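Local coordinates for NS1 (Human bocavirus, PDB 4KW3), which probably binds and nicks the viral replication origin through this N-terminal nuclease domain, while the full-length protein probably also acts as an ATP-driven helicase in rolling-circle DNA replication, at residues A15-P23 with G182-Y190; L142-K150 with F166-R174. All coordinates share one frame; numbering follows the deposited sequence.

Interaction 1. Residues A15-P23 with G182-Y190; sequences AFTYVFKFP and GGNMQILQY
Tyr18 and Ile187 face each other as a non-hydrogen-bonded antiparallel pair, their CA atoms 4.3 Å apart, and the tyrosine side chain can be followed outward along its neighbour. Its CB lies 3.5 Å from Gln186 O and 3.7 Å from CE of Met185, and CG is still near both. CD2 passes Gln186 O and Ile187 CA, and CE2 then comes 3.9 Å from CD1 of Ile187. CG1 of the isoleucine sits over one face of the ring, toward the rim. CG1 is anti to the Ile187 backbone N (chi1 -171°), and with the next torsion also extended CD1 comes near Tyr18 CZ and OH. The hydroxyl itself is hydrogen-bonded to Ala130 O.

Strand 15-21 and residues 185-187 run antiparallel at 158° in the central sheet of this Rep-clan (HUH-type) nuclease domain. Strand 114-122, bearing the predicted metal ligands His115 and His117, pairs with 15-21 as well, and the side chain of Val19 approaches both histidines on the face it shares with Gln186. Val19 and Gln186 form a hydrogen-bonded pair: Val19 N reaches Gln186 O at 2.8 Å, and Gln186 N returns a bond to Val19 O. Leu188 N to Thr17 O is nearly straight at 173°.

On the Tyr18 face, SD of Met185 lies at the edge of the Phe20 ring, 3.8 Å from Phe20 CB. Beyond the paired residues, Lys21 N bonds to Asn184 O, and the lysine side chain crosses that of Asn184 at about a right angle, with CB and CE each 3.6 Å from Asn184 OD1; Asn184 ND2 is hydrogen-bonded to Thr181 O.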
ATOM      1  N   ALA A  15      12.788  12.299   5.731  1.00 42.19           N
ATOM      2  CA  ALA A  15      11.775  11.309   5.344  1.00 41.48           C
ATOM      3  C   ALA A  15      10.507  11.456   6.175  1.00 43.97           C
ATOM      4  O   ALA A  15      10.557  11.776   7.364  1.00 40.37           O
ATOM      5  CB  ALA A  15      12.325   9.867   5.465  1.00 35.47           C
ATOM      6  N   PHE A  16       9.371  11.188   5.548  1.00 44.44           N
ATOM      7  CA  PHE A  16       8.089  11.308   6.225  1.00 41.72           C
ATOM      8  C   PHE A  16       7.233  10.092   5.924  1.00 36.35           C
ATOM      9  O   PHE A  16       7.396   9.441   4.885  1.00 35.71           O
ATOM     10  CB  PHE A  16       7.394  12.613   5.807  1.00 32.36           C
ATOM     11  CG  PHE A  16       8.201  13.829   6.126  1.00 40.72           C
ATOM     12  CD1 PHE A  16       9.149  14.306   5.221  1.00 39.06           C
ATOM     13  CD2 PHE A  16       8.059  14.473   7.366  1.00 35.46           C
ATOM     14  CE1 PHE A  16       9.932  15.420   5.535  1.00 45.28           C
ATOM     15  CE2 PHE A  16       8.832  15.589   7.683  1.00 40.80           C
ATOM     16  CZ  PHE A  16       9.767  16.063   6.764  1.00 46.05           C
ATOM     17  N   THR A  17       6.334   9.779   6.843  1.00 30.55           N
ATOM     18  CA  THR A  17       5.475   8.611   6.690  1.00 31.74           C
ATOM     19  C   THR A  17       4.003   9.018   6.708  1.00 39.66           C
ATOM     20  O   THR A  17       3.551   9.757   7.603  1.00 44.28           O
ATOM     21  CB  THR A  17       5.790   7.557   7.772  1.00 39.30           C
ATOM     22  OG1 THR A  17       7.171   7.178   7.666  1.00 36.20           O
ATOM     23  CG2 THR A  17       4.887   6.295   7.624  1.00 41.34           C
ATOM     24  N   TYR A  18       3.266   8.573   5.694  1.00 41.78           N
ATOM     25  CA  TYR A  18       1.831   8.862   5.609  1.00 38.37           C
ATOM     26  C   TYR A  18       0.991   7.584   5.652  1.00 41.31           C
ATOM     27  O   TYR A  18       1.454   6.494   5.280  1.00 39.65           O
ATOM     28  CB  TYR A  18       1.501   9.602   4.313  1.00 33.50           C
ATOM     29  CG  TYR A  18       2.169  10.953   4.143  1.00 40.47           C
ATOM     30  CD1 TYR A  18       3.444  11.059   3.600  1.00 36.71           C
ATOM     31  CD2 TYR A  18       1.508  12.123   4.493  1.00 39.43           C
ATOM     32  CE1 TYR A  18       4.044  12.295   3.414  1.00 35.95           C
ATOM     33  CE2 TYR A  18       2.100  13.348   4.332  1.00 40.79           C
ATOM     34  CZ  TYR A  18       3.372  13.436   3.791  1.00 41.34           C
ATOM     35  OH  TYR A  18       3.963  14.685   3.642  1.00 43.69           O
ATOM     36  N   VAL A  19      -0.259   7.731   6.079  1.00 38.98           N
ATOM     37  CA  VAL A  19      -1.220   6.654   5.948  1.00 34.62           C
ATOM     38  C   VAL A  19      -2.400   7.119   5.107  1.00 38.50           C
ATOM     39  O   VAL A  19      -3.087   8.090   5.448  1.00 40.39           O
ATOM     40  CB  VAL A  19      -1.734   6.127   7.303  1.00 43.30           C
ATOM     41  CG1 VAL A  19      -2.788   5.028   7.052  1.00 35.21           C
ATOM     42  CG2 VAL A  19      -0.596   5.562   8.102  1.00 43.92           C
ATOM     43  N   PHE A  20      -2.619   6.407   4.005  1.00 37.23           N
ATOM     44  CA  PHE A  20      -3.759   6.627   3.136  1.00 35.78           C
ATOM     45  C   PHE A  20      -4.826   5.589   3.456  1.00 44.24           C
ATOM     46  O   PHE A  20      -4.522   4.411   3.522  1.00 43.89           O
ATOM     47  CB  PHE A  20      -3.337   6.495   1.666  1.00 38.27           C
ATOM     48  CG  PHE A  20      -4.496   6.314   0.724  1.00 47.23           C
ATOM     49  CD1 PHE A  20      -5.204   7.413   0.259  1.00 45.10           C
ATOM     50  CD2 PHE A  20      -4.891   5.043   0.317  1.00 47.89           C
ATOM     51  CE1 PHE A  20      -6.280   7.251  -0.593  1.00 45.30           C
ATOM     52  CE2 PHE A  20      -5.968   4.876  -0.540  1.00 48.65           C
ATOM     53  CZ  PHE A  20      -6.660   5.983  -1.001  1.00 44.47           C
ATOM     54  N   LYS A  21      -6.061   6.029   3.688  1.00 49.39           N
ATOM     55  CA  LYS A  21      -7.208   5.136   3.894  1.00 44.17           C
ATOM     56  C   LYS A  21      -8.091   5.151   2.649  1.00 47.16           C
ATOM     57  O   LYS A  21      -8.537   6.215   2.228  1.00 45.86           O
ATOM     58  CB  LYS A  21      -8.058   5.617   5.067  1.00 48.09           C
ATOM     59  CG  LYS A  21      -7.909   4.848   6.352  1.00 62.62           C
ATOM     60  CD  LYS A  21      -9.093   5.134   7.293  1.00 78.56           C
ATOM     61  CE  LYS A  21      -9.021   6.531   7.939  1.00 85.50           C
ATOM     62  NZ  LYS A  21      -8.500   6.527   9.345  1.00 84.46           N
ATOM     63  N   PHE A  22      -8.350   3.995   2.047  1.00 44.37           N
ATOM     64  CA  PHE A  22      -9.291   3.950   0.927  1.00 46.41           C
ATOM     65  C   PHE A  22     -10.702   4.421   1.376  1.00 50.08           C
ATOM     66  O   PHE A  22     -11.328   3.823   2.250  1.00 43.48           O
ATOM     67  CB  PHE A  22      -9.342   2.541   0.332  1.00 48.06           C
ATOM     68  CG  PHE A  22      -9.991   2.489  -1.012  1.00 48.69           C
ATOM     69  CD1 PHE A  22     -11.361   2.377  -1.128  1.00 48.23           C
ATOM     70  CD2 PHE A  22      -9.231   2.574  -2.162  1.00 48.47           C
ATOM     71  CE1 PHE A  22     -11.957   2.350  -2.372  1.00 44.27           C
ATOM     72  CE2 PHE A  22      -9.824   2.542  -3.407  1.00 47.92           C
ATOM     73  CZ  PHE A  22     -11.189   2.431  -3.508  1.00 42.55           C
ATOM     74  N   PRO A  23     -11.211   5.501   0.779  1.00 50.91           N
ATOM     75  CA  PRO A  23     -12.420   6.091   1.372  1.00 48.46           C
ATOM     76  C   PRO A  23     -13.742   5.378   1.027  1.00 54.72           C
ATOM     77  O   PRO A  23     -14.666   6.007   0.504  1.00 64.33           O
ATOM     78  CB  PRO A  23     -12.413   7.520   0.823  1.00 38.21           C
ATOM     79  CG  PRO A  23     -11.552   7.472  -0.450  1.00 43.43           C
ATOM     80  CD  PRO A  23     -10.841   6.135  -0.498  1.00 48.46           C
ATOM     81  N   GLY A 182     -10.878  14.240   5.016  1.00 45.98           N
ATOM     82  CA  GLY A 182     -11.767  13.411   5.803  1.00 39.31           C
ATOM     83  C   GLY A 182     -11.045  12.489   6.761  1.00 45.11           C
ATOM     84  O   GLY A 182     -11.632  11.534   7.246  1.00 58.17           O
ATOM     85  N   GLY A 183      -9.776  12.768   7.042  1.00 43.57           N
ATOM     86  CA  GLY A 183      -8.983  11.891   7.889  1.00 42.48           C
ATOM     87  C   GLY A 183      -8.361  10.699   7.174  1.00 51.10           C
ATOM     88  O   GLY A 183      -7.706   9.869   7.799  1.00 57.64           O
ATOM     89  N   ASN A 184      -8.563  10.621   5.862  1.00 48.62           N
ATOM     90  CA  ASN A 184      -8.097   9.501   5.049  1.00 47.07           C
ATOM     91  C   ASN A 184      -6.697   9.682   4.497  1.00 45.24           C
ATOM     92  O   ASN A 184      -6.208   8.858   3.726  1.00 43.57           O
ATOM     93  CB  ASN A 184      -9.070   9.257   3.906  1.00 53.14           C
ATOM     94  CG  ASN A 184     -10.459   9.020   4.400  1.00 52.34           C
ATOM     95  OD1 ASN A 184     -10.712   8.040   5.090  1.00 58.12           O
ATOM     96  ND2 ASN A 184     -11.365   9.923   4.079  1.00 51.87           N
ATOM     97  N   MET A 185      -6.071  10.795   4.848  1.00 46.08           N
ATOM     98  CA  MET A 185      -4.670  10.998   4.512  1.00 52.06           C
ATOM     99  C   MET A 185      -4.031  11.673   5.720  1.00 55.68           C
ATOM    100  O   MET A 185      -4.339  12.826   6.035  1.00 59.01           O
ATOM    101  CB  MET A 185      -4.513  11.860   3.245  1.00 46.57           C
ATOM    102  CG  MET A 185      -3.104  11.840   2.686  1.00 41.60           C
ATOM    103  SD  MET A 185      -2.646  10.130   2.324  1.00 54.46           S
ATOM    104  CE  MET A 185      -1.013  10.324   1.697  1.00 35.17           C
ATOM    105  N   GLN A 186      -3.166  10.950   6.421  1.00 43.91           N
ATOM    106  CA  GLN A 186      -2.572  11.507   7.631  1.00 41.29           C
ATOM    107  C   GLN A 186      -1.082  11.289   7.641  1.00 46.74           C
ATOM    108  O   GLN A 186      -0.596  10.311   7.066  1.00 47.56           O
ATOM    109  CB  GLN A 186      -3.223  10.921   8.884  1.00 38.63           C
ATOM    110  CG  GLN A 186      -4.708  11.272   8.982  1.00 50.04           C
ATOM    111  CD  GLN A 186      -5.302  10.945  10.324  1.00 61.69           C
ATOM    112  OE1 GLN A 186      -4.797  11.389  11.347  1.00 79.52           O
ATOM    113  NE2 GLN A 186      -6.373  10.164  10.334  1.00 66.08           N
ATOM    114  N   ILE A 187      -0.354  12.227   8.244  1.00 42.28           N
ATOM    115  CA  ILE A 187       1.078  12.049   8.439  1.00 38.00           C
ATOM    116  C   ILE A 187       1.311  11.430   9.833  1.00 47.03           C
ATOM    117  O   ILE A 187       0.630  11.780  10.789  1.00 47.31           O
ATOM    118  CB  ILE A 187       1.826  13.393   8.272  1.00 34.56           C
ATOM    119  CG1 ILE A 187       3.342  13.195   8.246  1.00 41.79           C
ATOM    120  CG2 ILE A 187       1.435  14.417   9.341  1.00 34.86           C
ATOM    121  CD1 ILE A 187       4.079  14.363   7.575  1.00 43.45           C
ATOM    122  N   LEU A 188       2.252  10.496   9.952  1.00 47.95           N
ATOM    123  CA  LEU A 188       2.602   9.971  11.272  1.00 41.33           C
ATOM    124  C   LEU A 188       3.508  10.906  12.051  1.00 46.87           C
ATOM    125  O   LEU A 188       4.602  11.248  11.611  1.00 50.16           O
ATOM    126  CB  LEU A 188       3.269   8.605  11.189  1.00 40.46           C
ATOM    127  CG  LEU A 188       2.406   7.507  10.583  1.00 43.43           C
ATOM    128  CD1 LEU A 188       3.071   6.169  10.846  1.00 36.29           C
ATOM    129  CD2 LEU A 188       0.989   7.584  11.140  1.00 34.97           C
ATOM    130  N   GLN A 189       3.089  11.226  13.264  1.00 58.02           N
ATOM    131  CA  GLN A 189       3.861  12.089  14.126  1.00 58.90           C
ATOM    132  C   GLN A 189       4.216  11.358  15.416  1.00 63.95           C
ATOM    133  O   GLN A 189       3.570  10.379  15.771  1.00 64.31           O
ATOM    134  CB  GLN A 189       3.053  13.356  14.403  1.00 47.74           C
ATOM    135  CG  GLN A 189       2.851  14.183  13.133  1.00 50.79           C
ATOM    136  CD  GLN A 189       2.240  15.550  13.391  1.00 56.87           C
ATOM    137  OE1 GLN A 189       2.932  16.568  13.343  1.00 75.29           O
ATOM    138  NE2 GLN A 189       0.942  15.581  13.649  1.00 48.29           N
ATOM    139  N   TYR A 190       5.284  11.802  16.075  1.00 67.39           N
ATOM    140  CA  TYR A 190       5.659  11.299  17.396  1.00 72.46           C
ATOM    141  C   TYR A 190       6.027  12.417  18.368  1.00 75.47           C
ATOM    142  O   TYR A 190       6.182  13.567  17.972  1.00 77.76           O
ATOM    143  CB  TYR A 190       6.810  10.309  17.301  1.00 67.74           C
ATOM    144  CG  TYR A 190       8.126  10.944  16.961  1.00 77.10           C
ATOM    145  CD1 TYR A 190       8.459  11.229  15.647  1.00 83.92           C
ATOM    146  CD2 TYR A 190       9.047  11.253  17.959  1.00 84.68           C
ATOM    147  CE1 TYR A 190       9.678  11.807  15.329  1.00 93.62           C
ATOM    148  CE2 TYR A 190      10.270  11.831  17.651  1.00 94.12           C
ATOM    149  CZ  TYR A 190      10.580  12.107  16.333  1.00 99.56           C
ATOM    150  OH  TYR A 190      11.793  12.682  16.009  1.00106.13           O
TER
HETATM  151  O   HOH W   1       6.204  11.031   9.422  1.00 44.97           O

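Interaction 2. Residues L142-K150 with F166-R174; sequences LAEIIQRCK and FHTLKKAER
Two antiparallel helices of the nuclease domain, 134-149 and 160-177, form a hairpin whose facing sides meet in residues 142-150 and 166-174; the local axes lie 9.7 Å apart with their directions at 154°. Ile146 is one knob, set among Phe166, Leu169, Lys170 and Glu173. Its CG1 lies 3.7 Å from Leu169 CB as the two side chains slide past each other in opposite directions, while CG2, anti to the backbone N, points to the Phe166 ring and CD1 reaches Glu173 OE1 at 3.5 Å. Leu169 answers as a knob among Leu142, Ile145, Ile146 and Cys149, its CD1 3.7 Å from Ile145 CG2 and its CD2 3.9 Å from Leu142 CD2. At one end, Leu142 CD1 rests 3.7 Å from Ala172 CB. At the other, the Phe166 ring turns its edge to Cys149 CB and to Lys150, whose CE is 3.6 Å from Phe166 CZ. Lys150 NZ lies 4.3 Å from Lys170 NZ, with the Glu173 carboxylate close by. No hydrogen bond crosses between these segments, and the reciprocal insertion of Ile146 and Leu169 is the knobs-into-holes packing of an antiparallel helical hairpin.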
ATOM      1  N   LEU A 142      -5.940   9.786  -5.275  1.00 49.19           N
ATOM      2  CA  LEU A 142      -7.285   9.558  -5.791  1.00 43.66           C
ATOM      3  C   LEU A 142      -7.330   9.636  -7.318  1.00 51.86           C
ATOM      4  O   LEU A 142      -8.023   8.845  -7.961  1.00 51.23           O
ATOM      5  CB  LEU A 142      -8.288  10.528  -5.162  1.00 39.91           C
ATOM      6  CG  LEU A 142      -8.569  10.305  -3.667  1.00 46.17           C
ATOM      7  CD1 LEU A 142      -9.349  11.483  -3.047  1.00 44.86           C
ATOM      8  CD2 LEU A 142      -9.261   8.959  -3.385  1.00 38.43           C
ATOM      9  N   ALA A 143      -6.586  10.579  -7.895  1.00 47.40           N
ATOM     10  CA  ALA A 143      -6.535  10.723  -9.351  1.00 52.34           C
ATOM     11  C   ALA A 143      -6.065   9.420 -10.014  1.00 53.75           C
ATOM     12  O   ALA A 143      -6.641   8.998 -11.020  1.00 52.25           O
ATOM     13  CB  ALA A 143      -5.672  11.896  -9.764  1.00 42.11           C
ATOM     14  N   GLU A 144      -5.030   8.793  -9.446  1.00 47.51           N
ATOM     15  CA  GLU A 144      -4.510   7.522  -9.955  1.00 50.47           C
ATOM     16  C   GLU A 144      -5.497   6.348  -9.849  1.00 51.25           C
ATOM     17  O   GLU A 144      -5.657   5.577 -10.798  1.00 54.22           O
ATOM     18  CB  GLU A 144      -3.221   7.136  -9.234  1.00 41.74           C
ATOM     19  CG  GLU A 144      -2.046   7.968  -9.610  1.00 47.55           C
ATOM     20  CD  GLU A 144      -1.499   7.637 -10.988  1.00 60.63           C
ATOM     21  OE1 GLU A 144      -1.923   6.617 -11.581  1.00 69.40           O
ATOM     22  OE2 GLU A 144      -0.643   8.412 -11.473  1.00 68.98           O
ATOM     23  N   ILE A 145      -6.139   6.227  -8.691  1.00 38.95           N
ATOM     24  CA  ILE A 145      -7.154   5.215  -8.453  1.00 46.01           C
ATOM     25  C   ILE A 145      -8.332   5.376  -9.422  1.00 56.65           C
ATOM     26  O   ILE A 145      -8.728   4.432 -10.098  1.00 61.10           O
ATOM     27  CB  ILE A 145      -7.685   5.312  -7.011  1.00 39.19           C
ATOM     28  CG1 ILE A 145      -6.583   4.966  -6.008  1.00 39.94           C
ATOM     29  CG2 ILE A 145      -8.893   4.416  -6.829  1.00 45.69           C
ATOM     30  CD1 ILE A 145      -6.969   5.176  -4.558  1.00 36.38           C
ATOM     31  N   ILE A 146      -8.862   6.592  -9.498  1.00 53.22           N
ATOM     32  CA  ILE A 146      -9.973   6.911 -10.380  1.00 56.45           C
ATOM     33  C   ILE A 146      -9.661   6.534 -11.825  1.00 55.09           C
ATOM     34  O   ILE A 146     -10.502   5.949 -12.515  1.00 46.95           O
ATOM     35  CB  ILE A 146     -10.330   8.414 -10.252  1.00 51.05           C
ATOM     36  CG1 ILE A 146     -11.098   8.646  -8.948  1.00 47.69           C
ATOM     37  CG2 ILE A 146     -11.135   8.931 -11.460  1.00 44.97           C
ATOM     38  CD1 ILE A 146     -11.147  10.109  -8.523  1.00 55.49           C
ATOM     39  N   GLN A 147      -8.450   6.864 -12.267  1.00 47.72           N
ATOM     40  CA  GLN A 147      -7.999   6.536 -13.618  1.00 51.71           C
ATOM     41  C   GLN A 147      -7.953   5.014 -13.849  1.00 56.94           C
ATOM     42  O   GLN A 147      -8.282   4.521 -14.939  1.00 64.60           O
ATOM     43  CB  GLN A 147      -6.645   7.187 -13.903  1.00 44.64           C
ATOM     44  CG  GLN A 147      -5.928   6.619 -15.100  1.00 56.21           C
ATOM     45  CD  GLN A 147      -5.676   7.642 -16.170  1.00 77.15           C
ATOM     46  OE1 GLN A 147      -4.533   7.842 -16.577  1.00 86.19           O
ATOM     47  NE2 GLN A 147      -6.739   8.297 -16.645  1.00 79.21           N
ATOM     48  N   ARG A 148      -7.517   4.286 -12.825  1.00 45.09           N
ATOM     49  CA  ARG A 148      -7.436   2.835 -12.895  1.00 49.61           C
ATOM     50  C   ARG A 148      -8.843   2.235 -12.981  1.00 55.72           C
ATOM     51  O   ARG A 148      -9.079   1.295 -13.755  1.00 57.24           O
ATOM     52  CB  ARG A 148      -6.673   2.270 -11.690  1.00 47.09           C
ATOM     53  CG  ARG A 148      -6.644   0.775 -11.675  1.00 58.37           C
ATOM     54  CD  ARG A 148      -5.777   0.220 -12.793  1.00 69.42           C
ATOM     55  NE  ARG A 148      -6.284  -1.079 -13.233  1.00 85.59           N
ATOM     56  CZ  ARG A 148      -5.536  -2.148 -13.490  1.00 92.88           C
ATOM     57  NH1 ARG A 148      -4.218  -2.113 -13.318  1.00 87.48           N
ATOM     58  NH2 ARG A 148      -6.120  -3.271 -13.898  1.00100.78           N
ATOM     59  N   CYS A 149      -9.777   2.811 -12.218  1.00 46.91           N
ATOM     60  CA  CYS A 149     -11.183   2.403 -12.261  1.00 48.99           C
ATOM     61  C   CYS A 149     -11.765   2.434 -13.660  1.00 54.85           C
ATOM     62  O   CYS A 149     -12.568   1.583 -14.025  1.00 65.56           O
ATOM     63  CB  CYS A 149     -12.044   3.317 -11.377  1.00 44.94           C
ATOM     64  SG  CYS A 149     -11.865   2.993  -9.611  1.00 59.45           S
ATOM     65  N   LYS A 150     -11.354   3.420 -14.438  1.00 50.68           N
ATOM     66  CA  LYS A 150     -11.887   3.608 -15.772  1.00 55.27           C
ATOM     67  C   LYS A 150     -11.429   2.518 -16.758  1.00 58.86           C
ATOM     68  O   LYS A 150     -12.048   2.338 -17.807  1.00 60.83           O
ATOM     69  CB  LYS A 150     -11.544   5.005 -16.276  1.00 58.65           C
ATOM     70  CG  LYS A 150     -12.340   6.089 -15.593  1.00 59.00           C
ATOM     71  CD  LYS A 150     -11.786   7.435 -15.972  1.00 62.28           C
ATOM     72  CE  LYS A 150     -12.430   8.532 -15.175  1.00 62.14           C
ATOM     73  NZ  LYS A 150     -11.676   9.782 -15.401  1.00 62.24           N
ATOM     74  N   PHE A 166     -17.059   4.769  -7.493  1.00 52.47           N
ATOM     75  CA  PHE A 166     -16.408   5.678  -8.433  1.00 51.89           C
ATOM     76  C   PHE A 166     -16.770   7.137  -8.163  1.00 66.06           C
ATOM     77  O   PHE A 166     -15.919   8.027  -8.236  1.00 64.66           O
ATOM     78  CB  PHE A 166     -16.780   5.282  -9.862  1.00 44.25           C
ATOM     79  CG  PHE A 166     -16.185   6.159 -10.931  1.00 45.28           C
ATOM     80  CD1 PHE A 166     -14.845   6.050 -11.274  1.00 47.88           C
ATOM     81  CD2 PHE A 166     -16.983   7.067 -11.627  1.00 46.98           C
ATOM     82  CE1 PHE A 166     -14.313   6.844 -12.279  1.00 54.27           C
ATOM     83  CE2 PHE A 166     -16.451   7.863 -12.620  1.00 48.13           C
ATOM     84  CZ  PHE A 166     -15.123   7.752 -12.952  1.00 55.25           C
ATOM     85  N   HIS A 167     -18.033   7.384  -7.834  1.00 68.13           N
ATOM     86  CA  HIS A 167     -18.460   8.754  -7.584  1.00 63.24           C
ATOM     87  C   HIS A 167     -18.058   9.200  -6.183  1.00 63.71           C
ATOM     88  O   HIS A 167     -17.780  10.383  -5.957  1.00 56.07           O
ATOM     89  CB  HIS A 167     -19.956   8.921  -7.844  1.00 61.60           C
ATOM     90  CG  HIS A 167     -20.325   8.765  -9.288  1.00 77.32           C
ATOM     91  ND1 HIS A 167     -19.815   9.582 -10.278  1.00 82.59           N
ATOM     92  CD2 HIS A 167     -21.130   7.876  -9.915  1.00 79.16           C
ATOM     93  CE1 HIS A 167     -20.297   9.206 -11.450  1.00 82.78           C
ATOM     94  NE2 HIS A 167     -21.097   8.172 -11.257  1.00 83.00           N
ATOM     95  N   THR A 168     -17.978   8.240  -5.262  1.00 59.20           N
ATOM     96  CA  THR A 168     -17.418   8.486  -3.935  1.00 61.58           C
ATOM     97  C   THR A 168     -15.955   8.980  -4.025  1.00 66.10           C
ATOM     98  O   THR A 168     -15.561   9.939  -3.366  1.00 69.00           O
ATOM     99  CB  THR A 168     -17.479   7.220  -3.077  1.00 59.80           C
ATOM    100  OG1 THR A 168     -18.841   6.820  -2.897  1.00 65.28           O
ATOM    101  CG2 THR A 168     -16.830   7.457  -1.727  1.00 52.75           C
ATOM    102  N   LEU A 169     -15.167   8.320  -4.866  1.00 58.31           N
ATOM    103  CA  LEU A 169     -13.798   8.726  -5.132  1.00 53.89           C
ATOM    104  C   LEU A 169     -13.706  10.129  -5.745  1.00 58.63           C
ATOM    105  O   LEU A 169     -12.857  10.930  -5.356  1.00 61.45           O
ATOM    106  CB  LEU A 169     -13.119   7.702  -6.047  1.00 46.48           C
ATOM    107  CG  LEU A 169     -12.966   6.294  -5.456  1.00 47.41           C
ATOM    108  CD1 LEU A 169     -12.501   5.325  -6.522  1.00 45.70           C
ATOM    109  CD2 LEU A 169     -12.004   6.290  -4.290  1.00 45.48           C
ATOM    110  N   LYS A 170     -14.561  10.412  -6.725  1.00 55.99           N
ATOM    111  CA  LYS A 170     -14.521  11.695  -7.417  1.00 55.52           C
ATOM    112  C   LYS A 170     -14.906  12.844  -6.486  1.00 60.41           C
ATOM    113  O   LYS A 170     -14.373  13.943  -6.591  1.00 66.28           O
ATOM    114  CB  LYS A 170     -15.412  11.690  -8.674  1.00 50.85           C
ATOM    115  CG  LYS A 170     -14.874  10.833  -9.839  1.00 53.84           C
ATOM    116  CD  LYS A 170     -15.634  11.074 -11.137  1.00 65.36           C
ATOM    117  CE  LYS A 170     -15.154  12.319 -11.889  1.00 72.06           C
ATOM    118  NZ  LYS A 170     -13.778  12.106 -12.464  1.00 78.92           N
ATOM    119  N   LYS A 171     -15.830  12.580  -5.575  1.00 57.39           N
ATOM    120  CA  LYS A 171     -16.256  13.582  -4.614  1.00 60.20           C
ATOM    121  C   LYS A 171     -15.114  13.860  -3.641  1.00 63.74           C
ATOM    122  O   LYS A 171     -14.792  15.020  -3.343  1.00 58.40           O
ATOM    123  CB  LYS A 171     -17.508  13.103  -3.878  1.00 58.39           C
ATOM    124  CG  LYS A 171     -17.974  14.010  -2.776  1.00 67.99           C
ATOM    125  CD  LYS A 171     -19.307  13.528  -2.219  1.00 79.95           C
ATOM    126  CE  LYS A 171     -19.669  14.245  -0.923  1.00 86.81           C
ATOM    127  NZ  LYS A 171     -18.930  13.685   0.247  1.00 89.78           N
ATOM    128  N   ALA A 172     -14.499  12.782  -3.161  1.00 55.90           N
ATOM    129  CA  ALA A 172     -13.340  12.877  -2.284  1.00 55.09           C
ATOM    130  C   ALA A 172     -12.227  13.672  -2.950  1.00 56.88           C
ATOM    131  O   ALA A 172     -11.537  14.469  -2.301  1.00 60.35           O
ATOM    132  CB  ALA A 172     -12.835  11.483  -1.916  1.00 39.83           C
ATOM    133  N   GLU A 173     -12.066  13.450  -4.251  1.00 51.92           N
ATOM    134  CA  GLU A 173     -11.037  14.117  -5.025  1.00 51.76           C
ATOM    135  C   GLU A 173     -11.305  15.616  -5.109  1.00 56.64           C
ATOM    136  O   GLU A 173     -10.376  16.421  -5.078  1.00 59.45           O
ATOM    137  CB  GLU A 173     -10.931  13.517  -6.427  1.00 52.63           C
ATOM    138  CG  GLU A 173      -9.878  14.196  -7.275  1.00 58.73           C
ATOM    139  CD  GLU A 173      -9.880  13.744  -8.714  1.00 67.74           C
ATOM    140  OE1 GLU A 173     -10.981  13.523  -9.289  1.00 69.60           O
ATOM    141  OE2 GLU A 173      -8.766  13.625  -9.265  1.00 68.65           O
ATOM    142  N   ARG A 174     -12.577  15.983  -5.239  1.00 64.08           N
ATOM    143  CA  ARG A 174     -12.955  17.387  -5.312  1.00 72.22           C
ATOM    144  C   ARG A 174     -12.659  18.072  -3.989  1.00 67.83           C
ATOM    145  O   ARG A 174     -12.120  19.188  -3.952  1.00 63.68           O
ATOM    146  CB  ARG A 174     -14.433  17.547  -5.685  1.00 72.64           C
ATOM    147  CG  ARG A 174     -14.692  17.532  -7.179  1.00 71.67           C
ATOM    148  CD  ARG A 174     -16.131  17.897  -7.509  1.00 80.25           C
ATOM    149  NE  ARG A 174     -17.084  16.979  -6.890  1.00 85.99           N
ATOM    150  CZ  ARG A 174     -17.506  15.851  -7.456  1.00 88.71           C
ATOM    151  NH1 ARG A 174     -17.047  15.497  -8.654  1.00 86.68           N
ATOM    152  NH2 ARG A 174     -18.378  15.071  -6.821  1.00 85.10           N
TER

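How the interactions relate
From the N terminus, residues 15-23 come first, and interaction 1 closes the long loop of 158 residues, 80 of them helical, that separates them from 182-190. Interaction 2 is nested wholly inside that loop and closes a much shorter one, with 15 residues between 142-150 and 166-174. Helix 160-177 is followed, after a short connection, by strand 185-191, so the chain passes from the hairpin back to the sheet. Although their centres are 18 Å apart, the contacts touch: Phe20 CZ lies 3.7 Å from Ile145 CD1, and the Pro23 ring packs on Leu142 and Leu169, its CG 4.0 Å from Leu142 CD2. These contacts join the helical hairpin to the sheet.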